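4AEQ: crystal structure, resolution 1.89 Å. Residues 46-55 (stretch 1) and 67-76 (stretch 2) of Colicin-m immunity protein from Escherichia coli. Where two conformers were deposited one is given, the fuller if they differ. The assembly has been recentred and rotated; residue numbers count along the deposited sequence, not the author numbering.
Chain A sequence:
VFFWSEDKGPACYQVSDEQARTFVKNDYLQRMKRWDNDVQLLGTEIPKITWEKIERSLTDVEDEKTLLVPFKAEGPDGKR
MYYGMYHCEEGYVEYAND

Stretch 1 46-55: IPKITWEKIE
Stretch 2 (67-76) LLVPFKAEGP

A two-stranded antiparallel ladder commonly sorts its side chains by face, greasy on one side and polar on the other, and this pair is a compact example. On the apolar face, Ile 49 lies across from Ala 73 and Trp 51 across from Phe 71, both non-hydrogen-bonded pairs with CA atoms 4.8 and 4.6 Å apart. Ile 49 (chi1 and chi2 both m) sets CD1 3.9 Å from Ala 73 CB and CG2 3.8 Å from Phe 71 CD2; the small alanine also receives Pro 47, whose CB lies 3.9 Å from Ala 73 CB. Trp 51 (chi1 m, chi2 106°) and Phe 71 (chi1 p, chi2 -86°) meet obliquely, ring centroids 5.7 Å apart and planes at 59°. The indole lies across the run of the partner strand, with CE3 3.6 Å from Phe 71 CB and CZ3 3.6 Å from Val 69 CG1. Beyond it, Ile 54 (m, t) brings CD1 to 4.0 Å from Val 69 CG2 and CG1 to 4.2 Å from Pro 70 CD. In all, 815 Å², both sides summed, is buried between the stretches. Val 69, Phe 71 and Ala 73 are buried, as are Pro 47, Ile 54 and Pro 70; their apolar side chains need no polar partner there.

The backbone frame is extended: strand 48-51 runs at 146° to strand 67-74, with axes approaching to 4.7 Å. Phi/psi is -79/139 at Lys 48, -106/127 at Ile 49, -114/143 at Thr 50 and -102/147 at Trp 51, while Phe 71 is more fully stretched at -158/163. Two reciprocal pairs of hydrogen bonds fix the register, all at 2.9 Å: Lys 48 N to Glu 74 O and Glu 74 N to Lys 48 O, then Thr 50 N to Lys 72 O and Lys 72 N to Thr 50 O. Past Trp 51 the ladder loosens. Glu 52 N reaches Pro 70 O in a weak bond of 3.4 Å, and proline has no amide hydrogen to return. A water spans the gap instead, donating to Glu 52 O (2.6 Å) and Pro 70 O (2.7 Å). Two more waters continue the connection, one linking Glu 55 N with Leu 68 O, the other Glu 55 O with Leu 68 N.

The other face is polar. Thr 50 (chi1 p) donates from OG1 to Glu 74 OE2 at 2.8 Å; Glu 74 (chi1 m, chi2 120°, chi3 77°) folds back to accept it. The threonine also packs OG1 3.3 Å from Lys 72 CB. Lys 72 (m, t, m, t) has NZ 4.1 Å from OE2 of Glu 52 (m, t), beyond a salt bridge, and that oxygen's place is less sure; exposed Lys 48 (m, m, t, p) leads its end away from the partner strand.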

ATOM      1  N   ILE A  46      16.877  -4.042   1.787  1.00 23.24           N
ATOM      2  CA  ILE A  46      16.572  -5.220   2.589  1.00 23.37           C
ATOM      3  C   ILE A  46      17.076  -5.081   4.021  1.00 22.95           C
ATOM      4  O   ILE A  46      18.003  -5.781   4.428  1.00 26.05           O
ATOM      5  CB  ILE A  46      17.180  -6.483   1.960  1.00 28.68           C
ATOM      6  CG1 ILE A  46      16.909  -6.497   0.454  1.00 30.84           C
ATOM      7  CG2 ILE A  46      16.626  -7.728   2.628  1.00 29.77           C
ATOM      8  CD1 ILE A  46      17.778  -7.462  -0.317  1.00 36.74           C
ATOM      9  N   PRO A  47      16.456  -4.179   4.797  1.00 20.64           N
ATOM     10  CA  PRO A  47      16.850  -3.976   6.194  1.00 20.41           C
ATOM     11  C   PRO A  47      16.546  -5.204   7.036  1.00 20.50           C
ATOM     12  O   PRO A  47      15.719  -6.029   6.644  1.00 19.38           O
ATOM     13  CB  PRO A  47      15.959  -2.814   6.639  1.00 20.45           C
ATOM     14  CG  PRO A  47      14.781  -2.871   5.735  1.00 22.16           C
ATOM     15  CD  PRO A  47      15.322  -3.322   4.412  1.00 21.88           C
ATOM     16  N   LYS A  48      17.216  -5.330   8.176  1.00 23.40           N
ATOM     17  CA  LYS A  48      16.900  -6.384   9.129  1.00 26.08           C
ATOM     18  C   LYS A  48      15.674  -5.945   9.913  1.00 24.98           C
ATOM     19  O   LYS A  48      15.571  -4.778  10.289  1.00 22.45           O
ATOM     20  CB  LYS A  48      18.067  -6.611  10.089  1.00 32.26           C
ATOM     21  CG  LYS A  48      19.376  -7.027   9.415  1.00 44.88           C
ATOM     22  CD  LYS A  48      19.261  -8.400   8.770  1.00 49.76           C
ATOM     23  CE  LYS A  48      20.582  -8.824   8.154  1.00 55.43           C
ATOM     24  NZ  LYS A  48      21.692  -8.842   9.154  1.00 60.00           N
ATOM     25  N   ILE A  49      14.752  -6.869  10.162  1.00 24.35           N
ATOM     26  CA  ILE A  49      13.519  -6.527  10.861  1.00 24.34           C
ATOM     27  C   ILE A  49      13.533  -7.053  12.293  1.00 26.48           C
ATOM     28  O   ILE A  49      13.777  -8.237  12.529  1.00 26.50           O
ATOM     29  CB  ILE A  49      12.269  -7.076  10.142  1.00 24.46           C
ATOM     30  CG1 ILE A  49      12.235  -6.642   8.674  1.00 23.67           C
ATOM     31  CG2 ILE A  49      11.006  -6.618  10.856  1.00 22.56           C
ATOM     32  CD1 ILE A  49      12.189  -5.140   8.485  1.00 24.77           C
ATOM     33  N   THR A  50      13.286  -6.160  13.244  1.00 21.52           N
ATOM     34  CA  THR A  50      13.126  -6.572  14.631  0.53 22.97           C
ATOM     35  C   THR A  50      11.694  -6.305  15.072  1.00 23.98           C
ATOM     36  O   THR A  50      11.077  -5.322  14.675  1.00 22.54           O
ATOM     37  CB  THR A  50      14.126  -5.877  15.572  0.53 24.78           C
ATOM     38  OG1 THR A  50      14.137  -4.471  15.310  0.53 22.53           O
ATOM     39  CG2 THR A  50      15.527  -6.433  15.361  0.53 28.51           C
ATOM     40  N   TRP A  51      11.161  -7.205  15.883  1.00 23.27           N
ATOM     41  CA  TRP A  51       9.757  -7.139  16.257  1.00 23.91           C
ATOM     42  C   TRP A  51       9.526  -6.567  17.644  1.00 26.49           C
ATOM     43  O   TRP A  51      10.354  -6.718  18.541  1.00 30.84           O
ATOM     44  CB  TRP A  51       9.109  -8.519  16.132  1.00 23.30           C
ATOM     45  CG  TRP A  51       9.245  -9.094  14.764  1.00 23.45           C
ATOM     46  CD1 TRP A  51      10.078 -10.102  14.377  1.00 27.03           C
ATOM     47  CD2 TRP A  51       8.540  -8.679  13.586  1.00 22.45           C
ATOM     48  NE1 TRP A  51       9.927 -10.351  13.034  1.00 25.99           N
ATOM     49  CE2 TRP A  51       8.994  -9.491  12.527  1.00 25.94           C
ATOM     50  CE3 TRP A  51       7.574  -7.703  13.329  1.00 18.62           C
ATOM     51  CZ2 TRP A  51       8.504  -9.357  11.229  1.00 24.93           C
ATOM     52  CZ3 TRP A  51       7.091  -7.575  12.039  1.00 22.21           C
ATOM     53  CH2 TRP A  51       7.557  -8.396  11.006  1.00 24.87           C
ATOM     54  N   GLU A  52       8.403  -5.876  17.792  1.00 23.04           N
ATOM     55  CA  GLU A  52       7.961  -5.375  19.081  1.00 27.32           C
ATOM     56  C   GLU A  52       6.647  -6.070  19.416  1.00 27.06           C
ATOM     57  O   GLU A  52       5.965  -6.574  18.523  1.00 23.75           O
ATOM     58  CB  GLU A  52       7.798  -3.860  19.024  1.00 32.43           C
ATOM     59  CG  GLU A  52       9.066  -3.161  18.556  1.00 40.74           C
ATOM     60  CD  GLU A  52       8.930  -1.657  18.467  1.00 48.09           C
ATOM     61  OE1 GLU A  52       7.809  -1.135  18.656  1.00 47.65           O
ATOM     62  OE2 GLU A  52       9.957  -0.996  18.205  1.00 52.00           O
ATOM     63  N   LYS A  53       6.309  -6.143  20.699  1.00 26.90           N
ATOM     64  CA  LYS A  53       5.124  -6.891  21.108  1.00 28.74           C
ATOM     65  C   LYS A  53       3.855  -6.386  20.432  1.00 25.91           C
ATOM     66  O   LYS A  53       3.627  -5.183  20.326  1.00 28.10           O
ATOM     67  CB  LYS A  53       4.952  -6.874  22.629  1.00 36.74           C
ATOM     68  CG  LYS A  53       3.684  -7.579  23.091  1.00 42.52           C
ATOM     69  CD  LYS A  53       3.524  -7.527  24.600  1.00 49.72           C
ATOM     70  CE  LYS A  53       3.833  -6.141  25.138  1.00 52.77           C
ATOM     71  NZ  LYS A  53       3.072  -5.862  26.382  1.00 56.23           N
ATOM     72  N   ILE A  54       3.038  -7.323  19.968  1.00 25.34           N
ATOM     73  CA  ILE A  54       1.751  -6.997  19.376  1.00 26.23           C
ATOM     74  C   ILE A  54       0.677  -6.913  20.455  1.00 30.33           C
ATOM     75  O   ILE A  54       0.485  -7.859  21.223  1.00 31.34           O
ATOM     76  CB  ILE A  54       1.337  -8.057  18.340  1.00 26.51           C
ATOM     77  CG1 ILE A  54       2.310  -8.057  17.156  1.00 21.80           C
ATOM     78  CG2 ILE A  54      -0.091  -7.815  17.867  1.00 29.26           C
ATOM     79  CD1 ILE A  54       2.049  -9.157  16.145  1.00 19.56           C
ATOM     80  N   GLU A  55      -0.015  -5.779  20.522  1.00 27.61           N
ATOM     81  CA  GLU A  55      -1.151  -5.635  21.431  1.00 30.66           C
ATOM     82  C   GLU A  55      -2.447  -5.908  20.686  1.00 25.91           C
ATOM     83  O   GLU A  55      -2.838  -5.150  19.802  1.00 25.84           O
ATOM     84  CB  GLU A  55      -1.212  -4.228  22.034  1.00 35.21           C
ATOM     85  CG  GLU A  55      -0.022  -3.849  22.879  1.00 40.82           C
ATOM     86  CD  GLU A  55       0.322  -4.911  23.898  1.00 50.17           C
ATOM     87  OE1 GLU A  55      -0.604  -5.544  24.453  1.00 52.05           O
ATOM     88  OE2 GLU A  55       1.527  -5.121  24.131  1.00 56.17           O
ATOM     89  N   LEU A  67      -4.883  -5.847  12.786  1.00 20.54           N
ATOM     90  CA  LEU A  67      -3.829  -6.161  13.736  1.00 18.64           C
ATOM     91  C   LEU A  67      -2.720  -5.138  13.592  1.00 16.45           C
ATOM     92  O   LEU A  67      -2.233  -4.898  12.491  1.00 17.65           O
ATOM     93  CB  LEU A  67      -3.262  -7.557  13.484  1.00 17.35           C
ATOM     94  CG  LEU A  67      -4.161  -8.752  13.799  1.00 19.73           C
ATOM     95  CD1 LEU A  67      -3.391 -10.051  13.581  1.00 17.38           C
ATOM     96  CD2 LEU A  67      -4.678  -8.659  15.227  1.00 22.01           C
ATOM     97  N   LEU A  68      -2.315  -4.538  14.700  1.00 16.77           N
ATOM     98  CA  LEU A  68      -1.236  -3.561  14.666  1.00 17.62           C
ATOM     99  C   LEU A  68       0.081  -4.256  14.997  1.00 15.52           C
ATOM    100  O   LEU A  68       0.281  -4.722  16.114  1.00 16.18           O
ATOM    101  CB  LEU A  68      -1.518  -2.429  15.657  1.00 22.25           C
ATOM    102  CG  LEU A  68      -0.537  -1.255  15.683  1.00 25.31           C
ATOM    103  CD1 LEU A  68      -0.480  -0.580  14.325  1.00 26.66           C
ATOM    104  CD2 LEU A  68      -0.937  -0.258  16.761  1.00 28.67           C
ATOM    105  N   VAL A  69       0.972  -4.322  14.015  1.00 11.84           N
ATOM    106  CA  VAL A  69       2.254  -4.976  14.166  1.00 12.70           C
ATOM    107  C   VAL A  69       3.356  -3.931  14.112  1.00 12.67           C
ATOM    108  O   VAL A  69       3.717  -3.449  13.036  1.00 15.13           O
ATOM    109  CB  VAL A  69       2.473  -5.951  12.997  1.00 12.27           C
ATOM    110  CG1 VAL A  69       3.784  -6.708  13.151  1.00 15.63           C
ATOM    111  CG2 VAL A  69       1.287  -6.909  12.878  1.00 16.04           C
ATOM    112  N   PRO A  70       3.917  -3.595  15.279  1.00 15.02           N
ATOM    113  CA  PRO A  70       5.053  -2.677  15.358  1.00 15.75           C
ATOM    114  C   PRO A  70       6.344  -3.388  15.003  1.00 16.60           C
ATOM    115  O   PRO A  70       6.512  -4.555  15.357  1.00 14.70           O
ATOM    116  CB  PRO A  70       5.057  -2.259  16.827  1.00 16.94           C
ATOM    117  CG  PRO A  70       4.491  -3.433  17.541  1.00 19.32           C
ATOM    118  CD  PRO A  70       3.465  -4.032  16.612  1.00 16.01           C
ATOM    119  N   PHE A  71       7.260  -2.695  14.340  1.00 14.16           N
ATOM    120  CA  PHE A  71       8.568  -3.284  14.080  1.00 12.22           C
ATOM    121  C   PHE A  71       9.597  -2.199  13.813  1.00 15.10           C
ATOM    122  O   PHE A  71       9.242  -1.057  13.545  1.00 13.43           O
ATOM    123  CB  PHE A  71       8.512  -4.293  12.922  1.00 14.22           C
ATOM    124  CG  PHE A  71       8.122  -3.690  11.598  1.00 15.65           C
ATOM    125  CD1 PHE A  71       6.788  -3.548  11.249  1.00 15.79           C
ATOM    126  CD2 PHE A  71       9.090  -3.292  10.690  1.00 15.76           C
ATOM    127  CE1 PHE A  71       6.425  -3.007  10.029  1.00 14.99           C
ATOM    128  CE2 PHE A  71       8.734  -2.747   9.470  1.00 14.47           C
ATOM    129  CZ  PHE A  71       7.403  -2.604   9.137  1.00 16.13           C
ATOM    130  N   LYS A  72      10.866  -2.564  13.908  1.00 15.71           N
ATOM    131  CA  LYS A  72      11.960  -1.670  13.573  1.00 18.69           C
ATOM    132  C   LYS A  72      12.719  -2.250  12.389  1.00 19.83           C
ATOM    133  O   LYS A  72      12.951  -3.452  12.330  1.00 21.71           O
ATOM    134  CB  LYS A  72      12.899  -1.512  14.766  1.00 20.82           C
ATOM    135  CG  LYS A  72      12.312  -0.710  15.911  1.00 25.74           C
ATOM    136  CD  LYS A  72      13.145  -0.846  17.175  1.00 36.17           C
ATOM    137  CE  LYS A  72      13.001  -2.234  17.781  1.00 43.43           C
ATOM    138  NZ  LYS A  72      13.748  -2.372  19.063  1.00 48.11           N
ATOM    139  N   ALA A  73      13.087  -1.397  11.441  1.00 17.51           N
ATOM    140  CA  ALA A  73      13.896  -1.820  10.306  1.00 18.38           C
ATOM    141  C   ALA A  73      15.278  -1.189  10.436  1.00 18.40           C
ATOM    142  O   ALA A  73      15.388   0.004  10.710  1.00 18.33           O
ATOM    143  CB  ALA A  73      13.234  -1.409   8.999  1.00 19.72           C
ATOM    144  N   GLU A  74      16.323  -1.991  10.244  1.00 17.76           N
ATOM    145  CA  GLU A  74      17.697  -1.549  10.467  1.00 22.51           C
ATOM    146  C   GLU A  74      18.557  -1.754   9.230  1.00 21.26           C
ATOM    147  O   GLU A  74      18.683  -2.872   8.732  1.00 24.40           O
ATOM    148  CB  GLU A  74      18.312  -2.304  11.648  1.00 33.77           C
ATOM    149  CG  GLU A  74      17.456  -2.285  12.899  1.00 44.74           C
ATOM    150  CD  GLU A  74      17.047  -3.674  13.355  1.00 51.05           C
ATOM    151  OE1 GLU A  74      17.892  -4.382  13.947  1.00 54.05           O
ATOM    152  OE2 GLU A  74      15.878  -4.054  13.123  1.00 48.48           O
ATOM    153  N   GLY A  75      19.096  -0.656   8.710  1.00 18.68           N
ATOM    154  CA  GLY A  75      20.084  -0.695   7.649  1.00 19.55           C
ATOM    155  C   GLY A  75      21.459  -0.314   8.162  1.00 26.41           C
ATOM    156  O   GLY A  75      21.627   0.002   9.340  1.00 28.80           O
ATOM    157  N   PRO A  76      22.463  -0.335   7.279  1.00 25.91           N
ATOM    158  CA  PRO A  76      23.787   0.138   7.690  1.00 27.63           C
ATOM    159  C   PRO A  76      23.819   1.650   7.908  1.00 27.44           C
ATOM    160  O   PRO A  76      24.656   2.134   8.669  1.00 31.22           O
ATOM    161  CB  PRO A  76      24.680  -0.256   6.510  1.00 33.29           C
ATOM    162  CG  PRO A  76      23.757  -0.339   5.341  1.00 32.13           C
ATOM    163  CD  PRO A  76      22.435  -0.804   5.885  1.00 26.59           C
TER
HETATM  164  O   HOH W   1       5.535  -7.016  15.989  1.00 23.20           O
HETATM  165  O   HOH W   2       0.171  -3.696  18.638  1.00 20.89           O
HETATM  166  O   HOH W   3      -3.464  -5.156  17.247  1.00 25.40           O